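Local coordinates for protein topoisomerase IV subunit A (Escherichia coli, PDB 1ZVT) that supplies the C-terminal beta-pinwheel domain of a type II DNA topoisomerase, a domain that probably binds DNA and shapes the enzyme's preference among its substrates in decatenation and supercoil removal, at residues E2-V7 / S16-I22; V47-T53 / A84-L90; A104-F108 / K169-I175; I150-M156 / T230-Q236; T201-G207 / I238-D244. One frame throughout, in Å; residues are numbered along the deposited sequence.

Interaction 1: residues E2-V7 / S16-I22; sequences EPVTIV and SAKGHDI
Thr5 sets OG1 anti to its carbonyl carbon (chi1 -62°), a rotation that carries the hydroxyl to Gly19 O and leaves CG2 facing Ile22. The two segments belong to an antiparallel beta hairpin, strands 3-9 and 13-18, in the first sheet of the beta-pinwheel domain. OG1 donates to Gly19 O at 2.8 Å, in the carbonyl plane and on a lone pair, and accepts from a water that also donates to His20 O. The hairpin backbone is closed by the mutual bonds of Thr5 and Ala17 and by Gly19 N to Pro3 O. Thr5 CG2 and Ile22 CD1 meet tip to tip at 3.9 Å, and Val7 CG2 touches the same CD1 at 3.7 Å. On the other face, Ile6 CD1 rests on Ser16 OG. The His20 ring, held through NE2 by Gly41 O of the adjoining strand, receives Pro3 CB over one face, 3.8 Å from the ring centroid and offset toward the rim.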
# COMPACT_ATOMS: atom_id res chain seq x y z
N GLU A 2 8.62 -22.89 -9.14
CA GLU A 2 9.85 -22.80 -8.37
C GLU A 2 9.83 -21.48 -7.60
O GLU A 2 9.26 -20.50 -8.09
CB GLU A 2 11.08 -22.88 -9.28
CG GLU A 2 11.41 -21.59 -10.06
CD GLU A 2 12.71 -21.66 -10.87
OE1 GLU A 2 12.70 -21.26 -12.05
OE2 GLU A 2 13.74 -22.12 -10.32
N PRO A 3 10.43 -21.44 -6.40
CA PRO A 3 10.49 -20.20 -5.61
C PRO A 3 11.22 -19.09 -6.35
O PRO A 3 12.28 -19.33 -6.91
CB PRO A 3 11.31 -20.61 -4.38
CG PRO A 3 11.98 -21.87 -4.75
CD PRO A 3 11.07 -22.56 -5.69
N VAL A 4 10.64 -17.87 -6.33
CA VAL A 4 11.27 -16.72 -6.96
C VAL A 4 11.14 -15.51 -6.04
O VAL A 4 10.23 -15.45 -5.19
CB VAL A 4 10.63 -16.35 -8.33
CG1 VAL A 4 10.86 -17.48 -9.35
CG2 VAL A 4 9.14 -16.05 -8.20
N THR A 5 12.04 -14.54 -6.25
CA THR A 5 11.94 -13.21 -5.64
C THR A 5 11.90 -12.20 -6.76
O THR A 5 12.77 -12.22 -7.63
CB THR A 5 13.15 -12.92 -4.74
OG1 THR A 5 13.17 -13.89 -3.69
CG2 THR A 5 13.06 -11.52 -4.13
N ILE A 6 10.90 -11.34 -6.74
CA ILE A 6 10.84 -10.27 -7.74
C ILE A 6 11.41 -9.00 -7.10
O ILE A 6 11.04 -8.65 -5.98
CB ILE A 6 9.39 -9.99 -8.21
CG1 ILE A 6 8.63 -11.30 -8.53
CG2 ILE A 6 9.43 -9.00 -9.38
CD1 ILE A 6 9.32 -12.22 -9.55
N VAL A 7 12.33 -8.35 -7.81
CA VAL A 7 13.04 -7.18 -7.29
C VAL A 7 12.74 -5.97 -8.16
O VAL A 7 12.89 -6.03 -9.38
CB VAL A 7 14.57 -7.44 -7.27
CG1 VAL A 7 15.35 -6.19 -6.71
CG2 VAL A 7 14.88 -8.73 -6.47
N SER A 16 13.42 -11.24 -11.88
CA SER A 16 12.91 -12.36 -11.09
C SER A 16 14.09 -13.25 -10.75
O SER A 16 14.66 -13.89 -11.64
CB SER A 16 11.86 -13.15 -11.89
OG SER A 16 11.36 -14.27 -11.16
N ALA A 17 14.47 -13.29 -9.48
CA ALA A 17 15.62 -14.08 -9.04
C ALA A 17 15.14 -15.44 -8.56
O ALA A 17 14.08 -15.54 -7.96
CB ALA A 17 16.36 -13.36 -7.94
N LYS A 18 15.91 -16.48 -8.83
CA LYS A 18 15.57 -17.82 -8.34
C LYS A 18 15.78 -17.86 -6.83
O LYS A 18 16.79 -17.37 -6.34
CB LYS A 18 16.48 -18.86 -9.00
CG LYS A 18 16.30 -18.97 -10.50
CD LYS A 18 17.15 -20.11 -11.06
CE LYS A 18 16.97 -20.23 -12.57
NZ LYS A 18 17.33 -21.59 -13.06
N GLY A 19 14.82 -18.44 -6.11
CA GLY A 19 14.94 -18.61 -4.66
C GLY A 19 14.36 -17.48 -3.84
O GLY A 19 14.01 -16.42 -4.37
N HIS A 20 14.29 -17.70 -2.52
CA HIS A 20 13.76 -16.69 -1.61
C HIS A 20 14.85 -16.00 -0.78
O HIS A 20 14.56 -15.04 -0.04
CB HIS A 20 12.71 -17.31 -0.68
CG HIS A 20 11.41 -17.65 -1.35
ND1 HIS A 20 10.45 -18.43 -0.75
CD2 HIS A 20 10.92 -17.31 -2.57
CE1 HIS A 20 9.41 -18.54 -1.56
NE2 HIS A 20 9.67 -17.87 -2.67
N ASP A 21 16.10 -16.47 -0.94
CA ASP A 21 17.23 -16.07 -0.09
C ASP A 21 18.19 -15.02 -0.67
O ASP A 21 19.26 -14.75 -0.09
CB ASP A 21 18.06 -17.33 0.30
CG ASP A 21 18.89 -17.88 -0.87
OD1 ASP A 21 18.63 -17.50 -2.04
OD2 ASP A 21 19.80 -18.72 -0.63
N ILE A 22 17.85 -14.44 -1.81
CA ILE A 22 18.76 -13.54 -2.50
C ILE A 22 18.99 -12.26 -1.71
O ILE A 22 18.13 -11.84 -0.91
CB ILE A 22 18.27 -13.20 -3.92
CG1 ILE A 22 16.94 -12.45 -3.84
CG2 ILE A 22 18.09 -14.50 -4.73
CD1 ILE A 22 16.90 -11.29 -4.77
O HOH W 1 12.63 -13.09 -1.03

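Interaction 2: residues V47-T53 / A84-L90; sequences VVFVDST and ATVDHML
Backbone bonds between Val48 and Leu90, given in both directions, and from Val50 N to His88 O (2.8 Å) join the antiparallel strands 47-51 and 86-90, the latter at the outer side of its sheet. Val50 O then takes two donors, Asp87 N at 3.1 Å and His88 N at 3.3 Å, both in its carbonyl plane. This classic beta bulge shifts the register by one residue, so that Asp51 pairs with Val86. Beyond it Ser52 N reaches Thr85 O.

Side-chain polar bonds gather past the bulge. Ser52 OG accepts from Thr85 N at 3.0 Å. Asp51 OD1 takes Thr53 OG1 (2.7 Å) and, in an Asx turn, Thr53 N, both from the same face of the carboxylate; Arg55 N also binds OD1, while OD2 meets Tyr57 OH. With an alanine in place of Asp51, Thr53 N and OG1 and Arg55 N would probably lose OD1, and the Tyr57 hydroxyl OD2, leaving the turn less fixed.

Apolar side chains pack on the sheet face that carries Phe49, Val86 and Met89. Met89 lies alongside Phe49, pointing the same way, in an oblique Met-aromatic contact with SD 3.5 Å from Phe49 CE2. Val86 CG1 touches Phe49 CD2 at 3.7 Å.

The chemistry thus divides along the strands: an apolar end where Val47 and Met89 meet Ile6 and Val39 of the neighbouring sheet, and a polar end where side chains fix the turn.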
# COMPACT_ATOMS: atom_id res chain seq x y z
N VAL A 47 3.00 -11.64 -10.35
CA VAL A 47 3.39 -10.48 -9.55
C VAL A 47 2.58 -9.28 -10.02
O VAL A 47 2.34 -9.11 -11.20
CB VAL A 47 4.92 -10.20 -9.57
CG1 VAL A 47 5.50 -10.08 -10.99
CG2 VAL A 47 5.25 -8.96 -8.68
N VAL A 48 2.10 -8.49 -9.06
CA VAL A 48 1.19 -7.38 -9.35
C VAL A 48 1.88 -6.06 -8.99
O VAL A 48 2.63 -6.00 -8.00
CB VAL A 48 -0.12 -7.54 -8.56
CG1 VAL A 48 -0.84 -6.24 -8.39
CG2 VAL A 48 -1.02 -8.57 -9.26
N PHE A 49 1.63 -5.03 -9.80
CA PHE A 49 2.13 -3.68 -9.60
C PHE A 49 0.94 -2.74 -9.54
O PHE A 49 -0.05 -2.90 -10.29
CB PHE A 49 3.06 -3.28 -10.76
CG PHE A 49 4.26 -4.17 -10.87
CD1 PHE A 49 4.23 -5.29 -11.69
CD2 PHE A 49 5.39 -3.93 -10.09
CE1 PHE A 49 5.34 -6.17 -11.75
CE2 PHE A 49 6.50 -4.80 -10.14
CZ PHE A 49 6.46 -5.92 -10.98
N VAL A 50 1.02 -1.76 -8.66
CA VAL A 50 0.01 -0.70 -8.63
C VAL A 50 0.68 0.64 -8.96
O VAL A 50 1.71 0.99 -8.35
CB VAL A 50 -0.69 -0.64 -7.26
CG1 VAL A 50 -1.74 0.46 -7.29
CG2 VAL A 50 -1.35 -2.00 -6.92
N ASP A 51 0.12 1.37 -9.92
CA ASP A 51 0.71 2.68 -10.29
C ASP A 51 0.11 3.85 -9.52
O ASP A 51 -0.85 3.68 -8.75
CB ASP A 51 0.73 2.92 -11.83
CG ASP A 51 -0.62 3.33 -12.42
OD1 ASP A 51 -1.52 3.78 -11.70
OD2 ASP A 51 -0.77 3.22 -13.66
N SER A 52 0.71 5.03 -9.72
CA SER A 52 0.34 6.23 -8.97
C SER A 52 -1.06 6.75 -9.28
O SER A 52 -1.56 7.64 -8.57
CB SER A 52 1.38 7.33 -9.23
OG SER A 52 1.51 7.52 -10.61
N THR A 53 -1.70 6.23 -10.33
CA THR A 53 -3.04 6.60 -10.74
C THR A 53 -4.11 5.62 -10.26
O THR A 53 -5.30 5.83 -10.50
CB THR A 53 -3.17 6.80 -12.27
OG1 THR A 53 -3.13 5.54 -12.94
CG2 THR A 53 -2.07 7.70 -12.81
N ALA A 84 2.78 8.68 -14.81
CA ALA A 84 2.54 7.73 -13.73
C ALA A 84 3.81 6.99 -13.41
O ALA A 84 4.66 6.76 -14.30
CB ALA A 84 1.44 6.75 -14.13
N THR A 85 3.94 6.59 -12.15
CA THR A 85 5.06 5.78 -11.69
C THR A 85 4.51 4.49 -11.08
O THR A 85 3.35 4.44 -10.66
CB THR A 85 5.88 6.50 -10.60
OG1 THR A 85 5.00 6.98 -9.56
CG2 THR A 85 6.68 7.68 -11.19
N VAL A 86 5.35 3.46 -11.02
CA VAL A 86 5.00 2.21 -10.33
C VAL A 86 5.43 2.29 -8.88
O VAL A 86 6.64 2.33 -8.57
CB VAL A 86 5.65 0.99 -11.00
CG1 VAL A 86 5.50 -0.25 -10.14
CG2 VAL A 86 5.02 0.77 -12.37
N ASP A 87 4.45 2.30 -7.98
CA ASP A 87 4.74 2.61 -6.59
C ASP A 87 4.69 1.42 -5.64
O ASP A 87 5.29 1.45 -4.56
CB ASP A 87 3.79 3.71 -6.10
CG ASP A 87 4.00 5.02 -6.82
OD1 ASP A 87 5.04 5.18 -7.51
OD2 ASP A 87 3.12 5.90 -6.72
N HIS A 88 3.95 0.39 -6.04
CA HIS A 88 3.68 -0.72 -5.15
C HIS A 88 3.74 -2.05 -5.89
O HIS A 88 3.31 -2.13 -7.05
CB HIS A 88 2.31 -0.59 -4.45
CG HIS A 88 1.99 0.81 -3.98
ND1 HIS A 88 2.54 1.35 -2.84
CD2 HIS A 88 1.19 1.76 -4.52
CE1 HIS A 88 2.09 2.59 -2.70
NE2 HIS A 88 1.28 2.86 -3.70
N MET A 89 4.28 -3.06 -5.21
CA MET A 89 4.44 -4.40 -5.77
C MET A 89 3.96 -5.44 -4.76
O MET A 89 4.29 -5.35 -3.56
CB MET A 89 5.93 -4.64 -6.08
CG MET A 89 6.24 -5.99 -6.66
SD MET A 89 7.96 -6.20 -7.26
CE MET A 89 8.94 -5.90 -5.77
N LEU A 90 3.19 -6.41 -5.22
CA LEU A 90 2.62 -7.44 -4.34
C LEU A 90 2.71 -8.81 -5.00
O LEU A 90 2.57 -8.95 -6.23
CB LEU A 90 1.14 -7.17 -4.08
CG LEU A 90 0.85 -5.94 -3.21
CD1 LEU A 90 0.72 -4.67 -4.03
CD2 LEU A 90 -0.42 -6.21 -2.42

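Interaction 3: residues A104-F108 / K169-I175; sequences AGYGF and KGKGNKI
Gly107 O is gripped by two donors, Asn173 N at 2.9 Å and a water at 2.8 Å that in turn accepts from Asn173 ND2. The short strand 173-174 thereby extends, antiparallel, the sheet of strand 106-111, in the strand-exchange manner of the beta-pinwheel of gyrase-type C-terminal domains. Gly107 N returns a bond to Asn173 O, and Ile175 N binds Gly105 O. Gly107 and Gly172 pack closely, where a CB would probably collide with Ile175 CD1 and Gly107 O respectively. Phe108 turns the edge of its ring to Gly172 CA, with CZ 3.8 Å from Lys169 CA. Lys174 bends at chi3 to bring CE within 3.5 Å of Tyr106 OH. Lys171, with CG anti to its backbone N (chi1 179°) and the chain extended, spans the Tyr106 ring: NZ makes a cation-pi contact 4.1 Å from the ring centroid and donates to a second water, while CE sits over the ring centre, 3.5 Å from the centroid and 2° off the normal.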
# COMPACT_ATOMS: atom_id res chain seq x y z
N ALA A 104 -7.76 10.56 -0.07
CA ALA A 104 -9.00 11.30 0.18
C ALA A 104 -9.83 10.64 1.30
O ALA A 104 -10.85 11.20 1.72
CB ALA A 104 -9.82 11.37 -1.14
N GLY A 105 -9.43 9.46 1.75
CA GLY A 105 -10.08 8.77 2.87
C GLY A 105 -11.17 7.79 2.47
O GLY A 105 -12.06 7.48 3.28
N TYR A 106 -11.10 7.33 1.22
CA TYR A 106 -12.01 6.30 0.70
C TYR A 106 -11.25 5.02 0.40
O TYR A 106 -10.09 5.07 0.04
CB TYR A 106 -12.68 6.81 -0.58
CG TYR A 106 -13.67 7.93 -0.32
CD1 TYR A 106 -13.24 9.25 -0.20
CD2 TYR A 106 -15.01 7.65 -0.18
CE1 TYR A 106 -14.16 10.29 0.06
CE2 TYR A 106 -15.94 8.66 0.09
CZ TYR A 106 -15.50 9.97 0.21
OH TYR A 106 -16.42 10.96 0.45
N GLY A 107 -11.90 3.88 0.54
CA GLY A 107 -11.26 2.63 0.15
C GLY A 107 -12.13 1.41 0.27
O GLY A 107 -13.36 1.50 0.47
N PHE A 108 -11.51 0.25 0.13
CA PHE A 108 -12.29 -0.99 0.15
C PHE A 108 -11.43 -2.17 0.45
O PHE A 108 -10.21 -2.13 0.30
CB PHE A 108 -13.06 -1.18 -1.18
CG PHE A 108 -12.19 -1.16 -2.43
CD1 PHE A 108 -11.64 -2.34 -2.91
CD2 PHE A 108 -11.95 0.03 -3.13
CE1 PHE A 108 -10.83 -2.34 -4.08
CE2 PHE A 108 -11.16 0.04 -4.28
CZ PHE A 108 -10.58 -1.15 -4.75
N LYS A 169 -13.40 -3.11 -7.24
CA LYS A 169 -12.81 -1.88 -7.75
C LYS A 169 -13.69 -0.69 -7.36
O LYS A 169 -14.79 -0.87 -6.80
CB LYS A 169 -12.71 -1.95 -9.29
CG LYS A 169 -14.07 -2.02 -9.97
CD LYS A 169 -13.95 -2.22 -11.50
CE LYS A 169 -15.30 -2.03 -12.18
NZ LYS A 169 -16.44 -2.70 -11.45
N GLY A 170 -13.22 0.52 -7.69
CA GLY A 170 -14.02 1.75 -7.57
C GLY A 170 -13.37 2.79 -6.68
O GLY A 170 -12.19 2.65 -6.28
N LYS A 171 -14.13 3.84 -6.37
CA LYS A 171 -13.65 4.85 -5.43
C LYS A 171 -13.52 4.25 -4.03
O LYS A 171 -12.63 4.64 -3.27
CB LYS A 171 -14.63 6.02 -5.40
CG LYS A 171 -14.27 7.14 -4.44
CD LYS A 171 -15.45 8.13 -4.35
CE LYS A 171 -15.13 9.34 -3.50
NZ LYS A 171 -16.26 10.35 -3.53
N GLY A 172 -14.41 3.31 -3.71
CA GLY A 172 -14.53 2.81 -2.35
C GLY A 172 -15.50 3.61 -1.50
O GLY A 172 -16.14 4.58 -1.96
N ASN A 173 -15.64 3.18 -0.26
CA ASN A 173 -16.54 3.85 0.68
C ASN A 173 -15.69 4.62 1.69
O ASN A 173 -14.49 4.37 1.82
CB ASN A 173 -17.39 2.80 1.39
CG ASN A 173 -18.35 2.11 0.45
OD1 ASN A 173 -19.27 2.74 -0.07
ND2 ASN A 173 -18.13 0.82 0.21
N LYS A 174 -16.30 5.56 2.39
CA LYS A 174 -15.58 6.41 3.33
C LYS A 174 -15.00 5.60 4.49
O LYS A 174 -15.71 4.84 5.18
CB LYS A 174 -16.51 7.51 3.87
CG LYS A 174 -15.78 8.60 4.64
CD LYS A 174 -16.72 9.74 5.04
CE LYS A 174 -17.18 10.52 3.82
NZ LYS A 174 -18.23 11.54 4.18
N ILE A 175 -13.70 5.78 4.71
CA ILE A 175 -12.97 5.24 5.86
C ILE A 175 -13.01 6.26 7.00
O ILE A 175 -13.41 5.95 8.12
CB ILE A 175 -11.51 4.93 5.46
CG1 ILE A 175 -11.49 3.75 4.48
CG2 ILE A 175 -10.61 4.67 6.69
CD1 ILE A 175 -10.15 3.55 3.76
O HOH W 2 -15.37 12.72 -2.26
O HOH W 3 -15.53 -0.18 0.98

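Interaction 4: residues I150-M156 / T230-Q236; sequences ITQAGRM and TLMRGLQ
The Arg155 guanidinium has Leu231 CD1 over one face and a water in its plane at the edge. NE donates to that water at 2.8 Å, and Leu231 N reaches it more weakly. Arg155 CG lies 3.8 Å from Leu231 CA, so the aliphatic stem also covers the neighbouring strand. An alanine here is likely to strip Leu231 of this cover and leave the water without its NE donor. Arg155 and Leu231 form a non-hydrogen-bonded pair where strand 230-231 adds itself, antiparallel, to the edge of strand 155-160 in the fourth sheet of the pinwheel. Met156 and Thr230 bond mutually beside it, and Met232 N donates to Gly154 O at 2.9 Å. On the side of Met156, Leu235, its CG anti to N (chi1 -162°), sets CD2 3.8 Å from Met156 SD, the two chains crossing at about a right angle. Met232 SD stands 3.9 Å from Met156 SD. Between the type I turn Thr151-Gly154 and the type II turn Met232-Leu235, a water bridges Ala153 O to Met232 O.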
# COMPACT_ATOMS: atom_id res chain seq x y z
N ILE A 150 -4.89 7.74 10.27
CA ILE A 150 -4.39 8.99 10.86
C ILE A 150 -4.37 10.03 9.75
O ILE A 150 -3.81 9.78 8.68
CB ILE A 150 -2.93 8.84 11.40
CG1 ILE A 150 -2.87 7.65 12.39
CG2 ILE A 150 -2.46 10.17 12.04
CD1 ILE A 150 -1.42 7.39 12.88
N THR A 151 -4.99 11.18 9.97
CA THR A 151 -5.02 12.23 8.94
C THR A 151 -3.85 13.21 9.02
O THR A 151 -3.16 13.31 10.05
CB THR A 151 -6.33 13.06 9.00
OG1 THR A 151 -6.33 13.90 10.16
CG2 THR A 151 -7.55 12.15 9.05
N GLN A 152 -3.68 13.98 7.95
CA GLN A 152 -2.64 15.00 7.86
C GLN A 152 -2.84 16.05 8.96
O GLN A 152 -1.87 16.62 9.48
CB GLN A 152 -2.73 15.63 6.47
CG GLN A 152 -1.77 16.71 6.11
CD GLN A 152 -2.08 17.30 4.74
OE1 GLN A 152 -2.03 18.52 4.55
NE2 GLN A 152 -2.44 16.43 3.79
N ALA A 153 -4.10 16.30 9.31
CA ALA A 153 -4.43 17.29 10.36
C ALA A 153 -4.14 16.75 11.76
O ALA A 153 -4.04 17.51 12.72
CB ALA A 153 -5.89 17.76 10.23
N GLY A 154 -4.00 15.43 11.87
CA GLY A 154 -3.68 14.77 13.12
C GLY A 154 -4.85 14.10 13.81
O GLY A 154 -4.84 13.92 15.03
N ARG A 155 -5.88 13.73 13.05
CA ARG A 155 -7.00 13.00 13.64
C ARG A 155 -6.80 11.51 13.48
O ARG A 155 -6.27 11.06 12.47
CB ARG A 155 -8.35 13.41 13.03
CG ARG A 155 -8.71 14.86 13.36
CD ARG A 155 -10.08 15.26 12.88
NE ARG A 155 -10.35 16.56 13.47
CZ ARG A 155 -9.92 17.71 12.96
NH1 ARG A 155 -9.25 17.73 11.81
NH2 ARG A 155 -10.16 18.85 13.61
N MET A 156 -7.23 10.74 14.48
CA MET A 156 -7.09 9.28 14.49
C MET A 156 -8.45 8.61 14.63
O MET A 156 -9.30 9.04 15.42
CB MET A 156 -6.16 8.82 15.63
CG MET A 156 -4.75 9.35 15.53
SD MET A 156 -3.72 8.69 16.86
CE MET A 156 -4.08 6.99 16.80
N THR A 230 -10.37 11.59 16.06
CA THR A 230 -10.04 12.35 17.26
C THR A 230 -8.76 13.13 17.06
O THR A 230 -7.73 12.56 16.73
CB THR A 230 -9.90 11.40 18.47
OG1 THR A 230 -11.16 10.75 18.68
CG2 THR A 230 -9.54 12.17 19.74
N LEU A 231 -8.82 14.45 17.24
CA LEU A 231 -7.64 15.28 17.03
C LEU A 231 -6.60 15.13 18.16
O LEU A 231 -6.93 15.24 19.34
CB LEU A 231 -8.06 16.75 16.87
CG LEU A 231 -6.95 17.79 16.71
CD1 LEU A 231 -6.26 17.65 15.37
CD2 LEU A 231 -7.54 19.18 16.85
N MET A 232 -5.36 14.87 17.77
CA MET A 232 -4.24 14.84 18.72
C MET A 232 -3.37 16.06 18.43
O MET A 232 -2.78 16.16 17.34
CB MET A 232 -3.44 13.53 18.57
CG MET A 232 -4.32 12.28 18.51
SD MET A 232 -4.20 11.13 19.88
CE MET A 232 -3.85 12.19 21.29
N ARG A 233 -3.28 16.99 19.39
CA ARG A 233 -2.48 18.20 19.18
C ARG A 233 -1.04 17.86 18.85
O ARG A 233 -0.41 17.05 19.53
CB ARG A 233 -2.47 19.13 20.40
CG ARG A 233 -2.25 20.60 19.99
CD ARG A 233 -1.47 21.43 20.99
NE ARG A 233 -2.20 21.63 22.24
CZ ARG A 233 -1.74 22.32 23.29
NH1 ARG A 233 -0.55 22.91 23.25
NH2 ARG A 233 -2.49 22.42 24.37
N GLY A 234 -0.52 18.48 17.80
CA GLY A 234 0.87 18.30 17.41
C GLY A 234 1.15 17.05 16.61
O GLY A 234 2.30 16.82 16.23
N LEU A 235 0.13 16.24 16.32
CA LEU A 235 0.35 15.02 15.53
C LEU A 235 0.29 15.29 14.01
O LEU A 235 -0.59 14.79 13.31
CB LEU A 235 -0.63 13.90 15.94
CG LEU A 235 -0.26 12.47 15.54
CD1 LEU A 235 0.92 11.95 16.34
CD2 LEU A 235 -1.48 11.57 15.74
N GLN A 236 1.22 16.10 13.53
CA GLN A 236 1.35 16.46 12.13
C GLN A 236 2.80 16.28 11.73
O GLN A 236 3.69 16.49 12.57
CB GLN A 236 0.96 17.92 11.93
CG GLN A 236 -0.50 18.20 12.17
CD GLN A 236 -0.86 19.58 11.71
OE1 GLN A 236 -1.23 19.79 10.55
NE2 GLN A 236 -0.73 20.54 12.60
O HOH W 4 -0.43 13.50 10.86
O HOH W 5 -2.69 17.87 15.07
O HOH W 6 -11.36 15.83 15.97
O HOH W 7 -11.92 8.77 17.06

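Interaction 5: residues T201-G207 / I238-D244; sequences TLTIHVG and IDRVEID
Strands 201-206 and 240-244 run antiparallel at 173°, their axes 4.7 Å apart, with mutual backbone bonds at Thr201-Asp244 and Thr203-Glu242; at the far end Asp239 N and, weakly, Arg240 N converge on His205 O. On the polar face His205 carries the contact. Its NE2 donates to Glu242 OE1 at 2.9 Å, nearly in line with the carboxylate C-O bond, while the ring and carboxylate planes lie 50° apart. Arg240 CD packs over one face of the imidazole, 4.1 Å from the ring centroid. Asp239, with CG between its backbone N and carbonyl carbon (chi1 57°), brings OD2 to Gly207 N at 2.9 Å on the syn side. The opposite face is aliphatic: Leu202 CG lies 3.9 Å from Ile243 CG1, the chains side by side, and Ile204 CG2 meets Ile238 CG2 at 3.7 Å, backed by Ile150 of another sheet. Asp239 and Arg240 both facing His205 make a classic beta bulge, here at the start of the last strand in the three-stranded antiparallel sheet that ends the beta-pinwheel domain.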
# COMPACT_ATOMS: atom_id res chain seq x y z
N THR A 201 0.62 -1.84 19.94
CA THR A 201 1.06 -0.56 20.49
C THR A 201 1.73 0.19 19.35
O THR A 201 2.43 -0.42 18.56
CB THR A 201 2.08 -0.75 21.64
OG1 THR A 201 1.43 -1.43 22.73
CG2 THR A 201 2.66 0.56 22.12
N LEU A 202 1.44 1.49 19.25
CA LEU A 202 2.06 2.41 18.28
C LEU A 202 2.84 3.46 19.03
O LEU A 202 2.33 4.10 19.96
CB LEU A 202 0.99 3.11 17.42
CG LEU A 202 0.58 2.35 16.16
CD1 LEU A 202 -0.49 1.33 16.45
CD2 LEU A 202 0.08 3.34 15.16
N THR A 203 4.08 3.68 18.60
CA THR A 203 4.87 4.77 19.13
C THR A 203 5.11 5.70 17.95
O THR A 203 5.61 5.26 16.93
CB THR A 203 6.20 4.27 19.69
OG1 THR A 203 5.94 3.35 20.77
CG2 THR A 203 7.03 5.41 20.22
N ILE A 204 4.72 6.96 18.10
CA ILE A 204 4.74 7.91 16.99
C ILE A 204 5.63 9.07 17.37
O ILE A 204 5.48 9.63 18.46
CB ILE A 204 3.29 8.40 16.67
CG1 ILE A 204 2.36 7.22 16.35
CG2 ILE A 204 3.27 9.43 15.54
CD1 ILE A 204 0.90 7.60 16.13
N HIS A 205 6.56 9.45 16.48
CA HIS A 205 7.43 10.57 16.74
C HIS A 205 7.22 11.67 15.73
O HIS A 205 6.96 11.40 14.57
CB HIS A 205 8.89 10.17 16.67
CG HIS A 205 9.23 8.95 17.47
ND1 HIS A 205 10.16 8.98 18.48
CD2 HIS A 205 8.78 7.68 17.40
CE1 HIS A 205 10.27 7.77 19.00
NE2 HIS A 205 9.46 6.96 18.35
N VAL A 206 7.29 12.91 16.21
CA VAL A 206 7.35 14.08 15.36
C VAL A 206 8.54 14.85 15.91
O VAL A 206 8.43 15.48 16.97
CB VAL A 206 6.09 14.98 15.52
CG1 VAL A 206 6.23 16.25 14.71
CG2 VAL A 206 4.78 14.23 15.16
N GLY A 207 9.66 14.81 15.19
CA GLY A 207 10.92 15.36 15.73
C GLY A 207 11.22 14.74 17.09
O GLY A 207 11.16 13.51 17.25
N ILE A 238 4.33 13.48 10.96
CA ILE A 238 4.91 12.31 11.63
C ILE A 238 6.16 11.86 10.88
O ILE A 238 6.14 11.73 9.64
CB ILE A 238 3.91 11.16 11.62
CG1 ILE A 238 2.72 11.50 12.50
CG2 ILE A 238 4.55 9.87 12.13
CD1 ILE A 238 1.54 10.50 12.30
N ASP A 239 7.26 11.60 11.60
CA ASP A 239 8.46 11.11 10.94
C ASP A 239 8.95 9.74 11.41
O ASP A 239 9.83 9.17 10.78
CB ASP A 239 9.57 12.15 10.94
CG ASP A 239 9.93 12.61 12.33
OD1 ASP A 239 10.02 11.77 13.25
OD2 ASP A 239 10.09 13.84 12.50
N ARG A 240 8.37 9.19 12.47
CA ARG A 240 8.72 7.81 12.82
C ARG A 240 7.52 7.13 13.43
O ARG A 240 6.86 7.75 14.27
CB ARG A 240 9.92 7.79 13.80
CG ARG A 240 10.50 6.38 14.07
CD ARG A 240 11.74 6.45 15.02
NE ARG A 240 12.84 7.29 14.50
CZ ARG A 240 14.06 7.34 15.06
NH1 ARG A 240 14.33 6.63 16.15
NH2 ARG A 240 15.00 8.13 14.55
N VAL A 241 7.23 5.90 13.02
CA VAL A 241 6.17 5.11 13.64
C VAL A 241 6.73 3.72 13.89
O VAL A 241 7.34 3.13 13.01
CB VAL A 241 4.93 4.97 12.74
CG1 VAL A 241 3.88 4.12 13.44
CG2 VAL A 241 4.33 6.34 12.38
N GLU A 242 6.53 3.21 15.10
CA GLU A 242 6.93 1.83 15.41
C GLU A 242 5.70 1.11 15.89
O GLU A 242 5.07 1.56 16.84
CB GLU A 242 8.01 1.83 16.50
CG GLU A 242 9.29 2.51 16.03
CD GLU A 242 10.06 3.12 17.17
OE1 GLU A 242 9.58 4.12 17.77
OE2 GLU A 242 11.14 2.59 17.48
N ILE A 243 5.34 0.02 15.22
CA ILE A 243 4.14 -0.75 15.56
C ILE A 243 4.60 -2.09 16.13
O ILE A 243 5.28 -2.84 15.45
CB ILE A 243 3.26 -0.98 14.31
CG1 ILE A 243 2.89 0.37 13.69
CG2 ILE A 243 2.02 -1.77 14.67
CD1 ILE A 243 2.24 0.26 12.33
N ASP A 244 4.21 -2.36 17.37
CA ASP A 244 4.51 -3.65 18.00
C ASP A 244 3.19 -4.41 18.06
O ASP A 244 2.25 -3.94 18.68
CB ASP A 244 5.12 -3.40 19.39
CG ASP A 244 6.51 -2.80 19.30
OD1 ASP A 244 7.37 -3.45 18.67
OD2 ASP A 244 6.76 -1.67 19.81
O HOH W 8 5.40 0.76 19.66
O HOH W 9 11.71 11.81 15.11

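The five contacts are distributed over five successive antiparallel sheets of the pinwheel. Interactions 1 and 2 touch: Ile6 O lies 3.5 Å from Met89 CE, and Ile6 CG1 packs on Val47 CB. Interactions 4 and 5, with centres 13 Å apart, touch more widely, Leu235 CD1 reaching Ile204 CG2 at 3.5 Å, and their segments alternate along the chain. Interaction 3 stands between these pairs without touching either, its nearest atoms about 9 Å from interaction 2 and about 7 Å from interaction 4. Interactions 3 and 4 also alternate in sequence, since strand 173-174 follows strand 155-160. Interactions 1 and 4, about 40 Å apart between centres, occupy opposite sides of the domain.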